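Local coordinates for protein 2-dehydropantoate 2-reductase (Enterococcus faecium, PDB 3WFI) that binds NADH and acts as a D-mandelate dehydrogenase of the ketopantoate reductase family, probably interconverting D-2-hydroxy acids and the matching 2-keto acids, at residues M194-T199 / P259-L265; M205-G209 / S247-P251; I39-L44 / E54-I59. All coordinates share one frame; numbering follows the deposited sequence.

Interaction 1 of 3, residues M194-T199 / P259-L265; sequences MNGLCT and PSMYQDL
Asn-195 and Met-261 meet with their side chains slanting across each other where helices 194-201 and 260-267 cross, the axes of the two short segments inclined at 48°. Asn-195 turns OD1 to the start of the second helix and accepts a 3.0 Å hydrogen bond from Met-261 N. The bond is fairly straight at the hydrogen (163°), but the donor sits above the carbonyl plane. ND2 of the same amide bonds to Asn-191 O, so both ends fix its rotation. Pro-259, at the N-cap position, slides past Asn-195 in the opposite sense, and its CG rests 3.5 Å from Cys-198 CB. Met-261 has CG anti to its backbone N (chi1 -175°), which carries the chain over to the first helix; the extended chain sets SD 3.8 Å from Gly-196 N, and the bend beyond it turns CE to Asn-195 CB. Thr-199 crosses that chain at about a right angle, its OG1 3.4 Å from Met-261 CG. This hydroxyl donates to Asn-195 O at 2.7 Å, on the carbonyl face opposite to Thr-199 N. Thr-199 CG2 reaches Leu-265 CD2 at 3.7 Å. The Tyr-262 ring presents its edge to Cys-198 O, while its OH bonds to Asp-202. Close by, Glu-273 and Arg-270 of the NAD(+) site lie near Met-261 and Leu-265, and Asp-264 forms a salt bridge with Arg-270. Chemically, a side-chain amide of one helix supplies the acceptor that a first-turn amide of the other cannot find in its own helix, and Pro-259 CB and Met-261 CB pack against that same oxygen.

Interaction 2 of 3, residues M205-G209 / S247-P251; sequences MAELG and SCFDP
Met-205 and Cys-248 begin a helix-on-loop contact in the helical C-terminal domain of the ketopantoate reductase fold, where short helix 205-209 lies against the loop following helix 238-246. Met-205 places CB 3.4 Å from Cys-248 O and SD 3.8 Å from Cys-248 CB. Its carbonyl O, bonded to Gly-209 N within the helix, also approaches Phe-249 CD1. Ala-206 comes next and carries the polar part: its CA makes a C-H...O contact of 3.4 Å with Phe-249 O, and water 1 donates both to Ala-206 O (2.8 Å) and to Phe-249 O (2.9 Å). Phe-249 O thus receives a water and a polarised C-H, although no direct hydrogen bond joins the two segments. The methyl of Ala-206 lies near Pro-251 CB. Leu-208 slants across the phenyl ring, with CD2 3.9 Å from CE1 of Phe-249, and also packs on Ala-214 of helix 214-231. Phe-249 keeps CG beside its backbone N (chi1 -60°), which brings the ring to the end of the helix. There Gly-209, lacking a side chain, sits over one face of Phe-249 in a CH-pi contact: its CA is 3.3 Å from the ring centroid, only 11° off the normal.

Interaction 3 of 3, residues I39-L44 / E54-I59; sequences IKEHGL and EAKLPI
Leu-44 and Ala-55 form an antiparallel hydrogen-bonded pair, linking the start of strand 44-47, just after helix 33-42, to the end of strand 52-55. Leu-44 N donates to Ala-55 O at 2.9 Å, and Ala-55 N returns a bond to Leu-44 O at 3.2 Å. Gly-43, with positive phi (77°), turns the chain out of the helix into this strand; its CA packs against Ala-55 O. Just beyond, Lys-56 centres an inverse gamma turn, so Ala-55 O also takes a weak bond from Leu-57 N. Water 2 adds a bridge, donating to Ile-39 O and Leu-57 O, both at 2.7 Å.

Apolar contacts line the buried side. Ile-39 and Ile-59 cross at about a right angle, with their CD1 atoms 3.6 Å apart and their CG2 methyls also meeting. Ile-59 CG1 stands anti to the backbone N (chi1 -176°), which sends CD1 toward Ile-39 while CG2 faces both Ile-39 and Lys-40 CG. Leu-44 and Leu-57 slant across each other, CD2 to CD2 at 3.6 Å; Ser-13 and His-20 of helix 10-21 lie against these two leucines in turn.

Charged groups lie on the exposed side. Lys-56, bent twice along its chain, lays CE beside His-42 O and forms a weak salt bridge from NZ to Glu-54 OE2 at 3.3 Å. Glu-54 OE1 bonds instead to Gln-45 NE2, which also serves His-42 O. Lys-40 runs extended past Ile-59, its CE near Ile-59 O.

Together the segments belong to a beta-alpha-beta crossover of the Rossmann fold, from strand 25-30 through helix 33-42 to parallel strand 59-61, with a beta hairpin inserted; the side chain of Ile-59 lies about 5 Å from that of Asp-30, an NAD(+)-binding residue.

Overall arrangement
Interactions 1 and 2 form one packed region of the C-terminal helical domain, their centres 13 Å apart. Helices 194-201 and 205-209 follow each other in the chain, and interaction 2 is nested within the loop closed by interaction 1. Met-194 joins them, its CE 3.7 Å from Phe-249 CE1, while Cys-198 SG lies 3.8 Å from Met-205 CG. Interaction 3 belongs to the N-terminal Rossmann domain, with centres 38 Å from interaction 1 and 47 Å from interaction 2. Interactions 1 and 3 nevertheless both border NAD(+)-binding residues, Glu-273 and Arg-270 in one domain and Asp-30 in the other, whereas interaction 2 is remote from that site.

Interaction 1 of 3, residues M194-T199 / P259-L265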
loop_
_atom_site.group_PDB
_atom_site.type_symbol
_atom_site.label_atom_id
_atom_site.label_comp_id
_atom_site.label_asym_id
_atom_site.label_seq_id
_atom_site.Cartn_x
_atom_site.Cartn_y
_atom_site.Cartn_z
ATOM N N MET B 194 0.516 -3.689 -12.488
ATOM C CA MET B 194 -0.471 -2.810 -13.109
ATOM C C MET B 194 -1.830 -2.912 -12.429
ATOM O O MET B 194 -2.448 -1.887 -12.116
ATOM C CB MET B 194 -0.618 -3.144 -14.607
ATOM C CG MET B 194 0.631 -2.909 -15.439
ATOM S SD MET B 194 1.277 -1.215 -15.358
ATOM C CE MET B 194 2.685 -1.463 -14.263
ATOM N N ASN B 195 -2.269 -4.141 -12.170
ATOM C CA ASN B 195 -3.591 -4.398 -11.604
ATOM C C ASN B 195 -3.810 -3.734 -10.238
ATOM O O ASN B 195 -4.691 -2.884 -10.096
ATOM C CB ASN B 195 -3.852 -5.897 -11.497
ATOM C CG ASN B 195 -4.360 -6.500 -12.797
ATOM O OD1 ASN B 195 -5.241 -5.931 -13.467
ATOM N ND2 ASN B 195 -3.818 -7.656 -13.156
ATOM N N GLY B 196 -3.038 -4.155 -9.236
ATOM C CA GLY B 196 -3.163 -3.611 -7.880
ATOM C C GLY B 196 -2.947 -2.119 -7.761
ATOM O O GLY B 196 -3.734 -1.429 -7.096
ATOM N N LEU B 197 -1.890 -1.611 -8.399
ATOM C CA LEU B 197 -1.552 -0.184 -8.310
ATOM C C LEU B 197 -2.609 0.695 -8.941
ATOM O O LEU B 197 -2.992 1.718 -8.366
ATOM C CB LEU B 197 -0.172 0.100 -8.936
ATOM C CG LEU B 197 1.012 -0.555 -8.234
ATOM C CD1 LEU B 197 2.286 -0.365 -9.033
ATOM C CD2 LEU B 197 1.192 -0.048 -6.796
ATOM N N CYS B 198 -3.118 0.298 -10.113
ATOM C CA CYS B 198 -4.165 1.100 -10.779
ATOM C C CYS B 198 -5.459 1.060 -9.985
ATOM O O CYS B 198 -6.154 2.073 -9.865
ATOM C CB CYS B 198 -4.438 0.589 -12.188
ATOM S SG CYS B 198 -3.124 0.958 -13.339
ATOM N N THR B 199 -5.765 -0.119 -9.442
ATOM C CA THR B 199 -6.963 -0.311 -8.640
ATOM C C THR B 199 -6.943 0.560 -7.388
ATOM O O THR B 199 -7.918 1.258 -7.096
ATOM C CB THR B 199 -7.131 -1.790 -8.256
ATOM O OG1 THR B 199 -7.321 -2.560 -9.450
ATOM C CG2 THR B 199 -8.335 -1.977 -7.354
ATOM N N PRO B 259 -6.733 -1.692 -16.136
ATOM C CA PRO B 259 -6.461 -3.137 -16.155
ATOM C C PRO B 259 -7.617 -3.969 -15.605
ATOM O O PRO B 259 -8.483 -3.434 -14.917
ATOM C CB PRO B 259 -5.201 -3.271 -15.282
ATOM C CG PRO B 259 -5.217 -2.082 -14.388
ATOM C CD PRO B 259 -5.869 -0.976 -15.179
ATOM N N SER B 260 -7.614 -5.269 -15.898
ATOM C CA SER B 260 -8.731 -6.161 -15.535
ATOM C C SER B 260 -9.146 -6.076 -14.056
ATOM O O SER B 260 -10.338 -6.110 -13.742
ATOM C CB SER B 260 -8.407 -7.612 -15.887
ATOM O OG SER B 260 -7.402 -8.147 -15.046
ATOM N N MET B 261 -8.177 -5.954 -13.147
ATOM C CA MET B 261 -8.497 -5.878 -11.704
ATOM C C MET B 261 -9.302 -4.634 -11.368
ATOM O O MET B 261 -10.214 -4.680 -10.541
ATOM C CB MET B 261 -7.229 -5.924 -10.840
ATOM C CG MET B 261 -7.534 -5.965 -9.334
ATOM S SD MET B 261 -6.081 -6.290 -8.329
ATOM C CE MET B 261 -5.638 -7.941 -8.875
ATOM N N TYR B 262 -8.959 -3.523 -12.013
ATOM C CA TYR B 262 -9.719 -2.285 -11.890
ATOM C C TYR B 262 -11.152 -2.480 -12.406
ATOM O O TYR B 262 -12.104 -2.025 -11.780
ATOM C CB TYR B 262 -9.010 -1.158 -12.653
ATOM C CG TYR B 262 -9.662 0.196 -12.531
ATOM C CD1 TYR B 262 -9.143 1.155 -11.679
ATOM C CD2 TYR B 262 -10.788 0.530 -13.283
ATOM C CE1 TYR B 262 -9.732 2.399 -11.563
ATOM C CE2 TYR B 262 -11.383 1.770 -13.177
ATOM C CZ TYR B 262 -10.853 2.698 -12.310
ATOM O OH TYR B 262 -11.431 3.930 -12.174
ATOM N N GLN B 263 -11.290 -3.154 -13.548
ATOM C CA GLN B 263 -12.608 -3.481 -14.109
ATOM C C GLN B 263 -13.410 -4.346 -13.147
ATOM O O GLN B 263 -14.579 -4.084 -12.909
ATOM C CB GLN B 263 -12.464 -4.186 -15.464
ATOM C CG GLN B 263 -11.770 -3.318 -16.493
ATOM C CD GLN B 263 -11.722 -3.924 -17.872
ATOM O OE1 GLN B 263 -12.111 -5.076 -18.085
ATOM N NE2 GLN B 263 -11.241 -3.140 -18.826
ATOM N N ASP B 264 -12.776 -5.366 -12.579
ATOM C CA ASP B 264 -13.451 -6.239 -11.618
ATOM C C ASP B 264 -13.993 -5.456 -10.419
ATOM O O ASP B 264 -15.174 -5.528 -10.092
ATOM C CB ASP B 264 -12.504 -7.324 -11.103
ATOM C CG ASP B 264 -12.192 -8.395 -12.147
ATOM O OD1 ASP B 264 -12.909 -8.480 -13.178
ATOM O OD2 ASP B 264 -11.235 -9.177 -11.901
ATOM N N LEU B 265 -13.131 -4.682 -9.779
ATOM C CA LEU B 265 -13.488 -4.060 -8.513
ATOM C C LEU B 265 -14.228 -2.737 -8.684
ATOM O O LEU B 265 -15.344 -2.587 -8.205
ATOM C CB LEU B 265 -12.244 -3.840 -7.648
ATOM C CG LEU B 265 -12.494 -3.271 -6.241
ATOM C CD1 LEU B 265 -13.597 -4.026 -5.527
ATOM C CD2 LEU B 265 -11.211 -3.303 -5.420
#

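Interaction 2 of 3, residues M205-G209 / S247-P251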
loop_
_atom_site.group_PDB
_atom_site.type_symbol
_atom_site.label_atom_id
_atom_site.label_comp_id
_atom_site.label_asym_id
_atom_site.label_seq_id
_atom_site.Cartn_x
_atom_site.Cartn_y
_atom_site.Cartn_z
ATOM N N MET B 205 -3.313 2.852 -16.788
ATOM C CA MET B 205 -1.903 2.506 -16.770
ATOM C C MET B 205 -1.013 3.671 -17.188
ATOM O O MET B 205 0.059 3.874 -16.612
ATOM C CB MET B 205 -1.656 1.249 -17.603
ATOM C CG MET B 205 -2.122 0.016 -16.840
ATOM S SD MET B 205 -2.084 -1.522 -17.734
ATOM C CE MET B 205 -3.519 -1.347 -18.798
ATOM N N ALA B 206 -1.465 4.452 -18.170
ATOM C CA ALA B 206 -0.747 5.662 -18.556
ATOM C C ALA B 206 -0.630 6.664 -17.405
ATOM O O ALA B 206 0.428 7.255 -17.210
ATOM C CB ALA B 206 -1.406 6.325 -19.756
ATOM N N GLU B 207 -1.709 6.872 -16.658
ATOM C CA GLU B 207 -1.655 7.806 -15.528
ATOM C C GLU B 207 -0.748 7.274 -14.401
ATOM O O GLU B 207 -0.030 8.033 -13.747
ATOM C CB GLU B 207 -3.055 8.132 -15.007
ATOM C CG GLU B 207 -3.965 8.903 -15.977
ATOM C CD GLU B 207 -5.443 8.906 -15.579
ATOM O OE1 GLU B 207 -5.935 7.936 -14.938
ATOM O OE2 GLU B 207 -6.139 9.889 -15.942
ATOM N N LEU B 208 -0.756 5.967 -14.192
ATOM C CA LEU B 208 0.174 5.382 -13.231
ATOM C C LEU B 208 1.618 5.708 -13.639
ATOM O O LEU B 208 2.429 6.166 -12.814
ATOM C CB LEU B 208 -0.042 3.871 -13.134
ATOM C CG LEU B 208 0.957 3.083 -12.297
ATOM C CD1 LEU B 208 0.960 3.546 -10.845
ATOM C CD2 LEU B 208 0.644 1.602 -12.408
ATOM N N GLY B 209 1.919 5.506 -14.923
ATOM C CA GLY B 209 3.250 5.759 -15.456
ATOM C C GLY B 209 3.714 7.202 -15.385
ATOM O O GLY B 209 4.906 7.462 -15.324
ATOM N N SER B 247 6.167 -0.920 -20.111
ATOM C CA SER B 247 5.638 -0.758 -21.466
ATOM C C SER B 247 4.109 -0.591 -21.486
ATOM O O SER B 247 3.552 -0.027 -22.434
ATOM C CB SER B 247 6.058 -1.943 -22.352
ATOM O OG SER B 247 5.333 -3.120 -22.042
ATOM N N CYS B 248 3.438 -1.048 -20.428
ATOM C CA CYS B 248 1.997 -0.815 -20.271
ATOM C C CYS B 248 1.610 0.649 -20.082
ATOM O O CYS B 248 0.439 1.010 -20.253
ATOM C CB CYS B 248 1.465 -1.605 -19.084
ATOM S SG CYS B 248 1.628 -3.389 -19.261
ATOM N N PHE B 249 2.577 1.484 -19.699
ATOM C CA PHE B 249 2.333 2.914 -19.500
ATOM C C PHE B 249 2.101 3.691 -20.800
ATOM O O PHE B 249 1.670 4.843 -20.748
ATOM C CB PHE B 249 3.515 3.602 -18.808
ATOM C CG PHE B 249 3.851 3.073 -17.437
ATOM C CD1 PHE B 249 2.899 2.464 -16.620
ATOM C CD2 PHE B 249 5.144 3.256 -16.935
ATOM C CE1 PHE B 249 3.247 2.011 -15.348
ATOM C CE2 PHE B 249 5.496 2.802 -15.670
ATOM C CZ PHE B 249 4.544 2.183 -14.873
ATOM N N ASP B 250 2.435 3.103 -21.947
ATOM C CA ASP B 250 2.416 3.870 -23.206
ATOM C C ASP B 250 0.974 4.183 -23.592
ATOM O O ASP B 250 0.223 3.274 -23.905
ATOM C CB ASP B 250 3.127 3.090 -24.316
ATOM C CG ASP B 250 3.445 3.953 -25.541
ATOM O OD1 ASP B 250 4.403 3.629 -26.272
ATOM O OD2 ASP B 250 2.733 4.947 -25.781
ATOM N N PRO B 251 0.578 5.471 -23.581
ATOM C CA PRO B 251 -0.808 5.789 -23.975
ATOM C C PRO B 251 -1.158 5.481 -25.442
ATOM O O PRO B 251 -2.336 5.305 -25.766
ATOM C CB PRO B 251 -0.910 7.290 -23.719
ATOM C CG PRO B 251 0.484 7.796 -23.798
ATOM C CD PRO B 251 1.376 6.685 -23.346
HETATM O O HOH W 1 2.560 7.054 -19.072
#

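Interaction 3 of 3, residues I39-L44 / E54-I59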
loop_
_atom_site.group_PDB
_atom_site.type_symbol
_atom_site.label_atom_id
_atom_site.label_comp_id
_atom_site.label_asym_id
_atom_site.label_seq_id
_atom_site.Cartn_x
_atom_site.Cartn_y
_atom_site.Cartn_z
ATOM N N ILE B 39 -25.565 -31.798 -22.300
ATOM C CA ILE B 39 -24.586 -32.745 -22.844
ATOM C C ILE B 39 -24.954 -34.191 -22.483
ATOM O O ILE B 39 -24.790 -35.081 -23.298
ATOM C CB ILE B 39 -23.141 -32.406 -22.393
ATOM C CG1 ILE B 39 -22.721 -31.060 -22.997
ATOM C CG2 ILE B 39 -22.162 -33.502 -22.818
ATOM C CD1 ILE B 39 -21.501 -30.427 -22.367
ATOM N N LYS B 40 -25.460 -34.419 -21.275
ATOM C CA LYS B 40 -25.924 -35.755 -20.898
ATOM C C LYS B 40 -27.023 -36.220 -21.852
ATOM O O LYS B 40 -26.952 -37.317 -22.392
ATOM C CB LYS B 40 -26.447 -35.792 -19.454
ATOM C CG LYS B 40 -25.383 -35.982 -18.386
ATOM C CD LYS B 40 -26.009 -35.966 -16.997
ATOM C CE LYS B 40 -24.962 -36.039 -15.895
ATOM N NZ LYS B 40 -25.518 -35.701 -14.549
ATOM N N GLU B 41 -28.021 -35.369 -22.073
ATOM C CA GLU B 41 -29.190 -35.746 -22.877
ATOM C C GLU B 41 -28.942 -35.784 -24.383
ATOM O O GLU B 41 -29.457 -36.660 -25.065
ATOM C CB GLU B 41 -30.364 -34.807 -22.594
ATOM C CG GLU B 41 -31.040 -35.060 -21.259
ATOM C CD GLU B 41 -32.171 -34.071 -20.993
ATOM O OE1 GLU B 41 -32.156 -33.376 -19.953
ATOM O OE2 GLU B 41 -33.088 -33.996 -21.840
ATOM N N HIS B 42 -28.150 -34.847 -24.893
ATOM C CA HIS B 42 -27.977 -34.665 -26.341
ATOM C C HIS B 42 -26.538 -34.768 -26.835
ATOM O O HIS B 42 -26.294 -34.623 -28.033
ATOM C CB HIS B 42 -28.504 -33.296 -26.773
ATOM C CG HIS B 42 -29.970 -33.120 -26.571
ATOM N ND1 HIS B 42 -30.913 -33.692 -27.400
ATOM C CD2 HIS B 42 -30.657 -32.411 -25.646
ATOM C CE1 HIS B 42 -32.119 -33.352 -26.981
ATOM N NE2 HIS B 42 -31.991 -32.575 -25.919
ATOM N N GLY B 43 -25.586 -35.009 -25.933
ATOM C CA GLY B 43 -24.173 -35.002 -26.287
ATOM C C GLY B 43 -23.668 -33.583 -26.439
ATOM O O GLY B 43 -24.443 -32.629 -26.362
ATOM N N LEU B 44 -22.365 -33.438 -26.650
ATOM C CA LEU B 44 -21.789 -32.139 -26.961
ATOM C C LEU B 44 -21.978 -31.845 -28.445
ATOM O O LEU B 44 -21.522 -32.617 -29.288
ATOM C CB LEU B 44 -20.305 -32.112 -26.622
ATOM C CG LEU B 44 -19.539 -30.852 -27.027
ATOM C CD1 LEU B 44 -20.131 -29.629 -26.345
ATOM C CD2 LEU B 44 -18.068 -31.011 -26.684
ATOM N N GLU B 54 -21.354 -34.149 -33.378
ATOM C CA GLU B 54 -21.713 -34.447 -31.998
ATOM C C GLU B 54 -20.919 -35.609 -31.442
ATOM O O GLU B 54 -20.416 -36.470 -32.172
ATOM C CB GLU B 54 -23.212 -34.710 -31.834
ATOM C CG GLU B 54 -23.619 -36.153 -32.050
ATOM C CD GLU B 54 -25.121 -36.388 -31.972
ATOM O OE1 GLU B 54 -25.909 -35.418 -32.038
ATOM O OE2 GLU B 54 -25.511 -37.563 -31.859
ATOM N N ALA B 55 -20.847 -35.633 -30.121
ATOM C CA ALA B 55 -20.117 -36.658 -29.416
ATOM C C ALA B 55 -20.798 -36.873 -28.074
ATOM O O ALA B 55 -21.077 -35.910 -27.356
ATOM C CB ALA B 55 -18.672 -36.222 -29.242
ATOM N N LYS B 56 -21.105 -38.127 -27.756
ATOM C CA LYS B 56 -21.742 -38.440 -26.484
ATOM C C LYS B 56 -20.643 -38.588 -25.421
ATOM O O LYS B 56 -20.288 -39.689 -25.000
ATOM C CB LYS B 56 -22.659 -39.660 -26.602
ATOM C CG LYS B 56 -23.746 -39.455 -27.651
ATOM C CD LYS B 56 -24.870 -38.590 -27.107
ATOM C CE LYS B 56 -25.617 -37.867 -28.221
ATOM N NZ LYS B 56 -26.576 -38.750 -28.945
ATOM N N LEU B 57 -20.099 -37.445 -25.023
ATOM C CA LEU B 57 -18.992 -37.399 -24.078
ATOM C C LEU B 57 -19.551 -37.626 -22.694
ATOM O O LEU B 57 -20.540 -36.997 -22.320
ATOM C CB LEU B 57 -18.275 -36.051 -24.129
ATOM C CG LEU B 57 -17.176 -35.798 -25.160
ATOM C CD1 LEU B 57 -16.947 -36.949 -26.124
ATOM C CD2 LEU B 57 -17.389 -34.502 -25.914
ATOM N N PRO B 58 -18.939 -38.546 -21.935
ATOM C CA PRO B 58 -19.274 -38.639 -20.526
ATOM C C PRO B 58 -19.096 -37.276 -19.830
ATOM O O PRO B 58 -18.121 -36.581 -20.069
ATOM C CB PRO B 58 -18.258 -39.652 -19.992
ATOM C CG PRO B 58 -17.857 -40.460 -21.166
ATOM C CD PRO B 58 -17.965 -39.569 -22.355
ATOM N N ILE B 59 -20.057 -36.885 -19.014
ATOM C CA ILE B 59 -19.950 -35.625 -18.284
ATOM C C ILE B 59 -20.591 -35.773 -16.927
ATOM O O ILE B 59 -21.648 -36.414 -16.785
ATOM C CB ILE B 59 -20.582 -34.440 -19.060
ATOM C CG1 ILE B 59 -20.362 -33.125 -18.310
ATOM C CG2 ILE B 59 -22.069 -34.672 -19.289
ATOM C CD1 ILE B 59 -20.502 -31.884 -19.174
HETATM O O HOH W 2 -22.966 -37.090 -23.406
#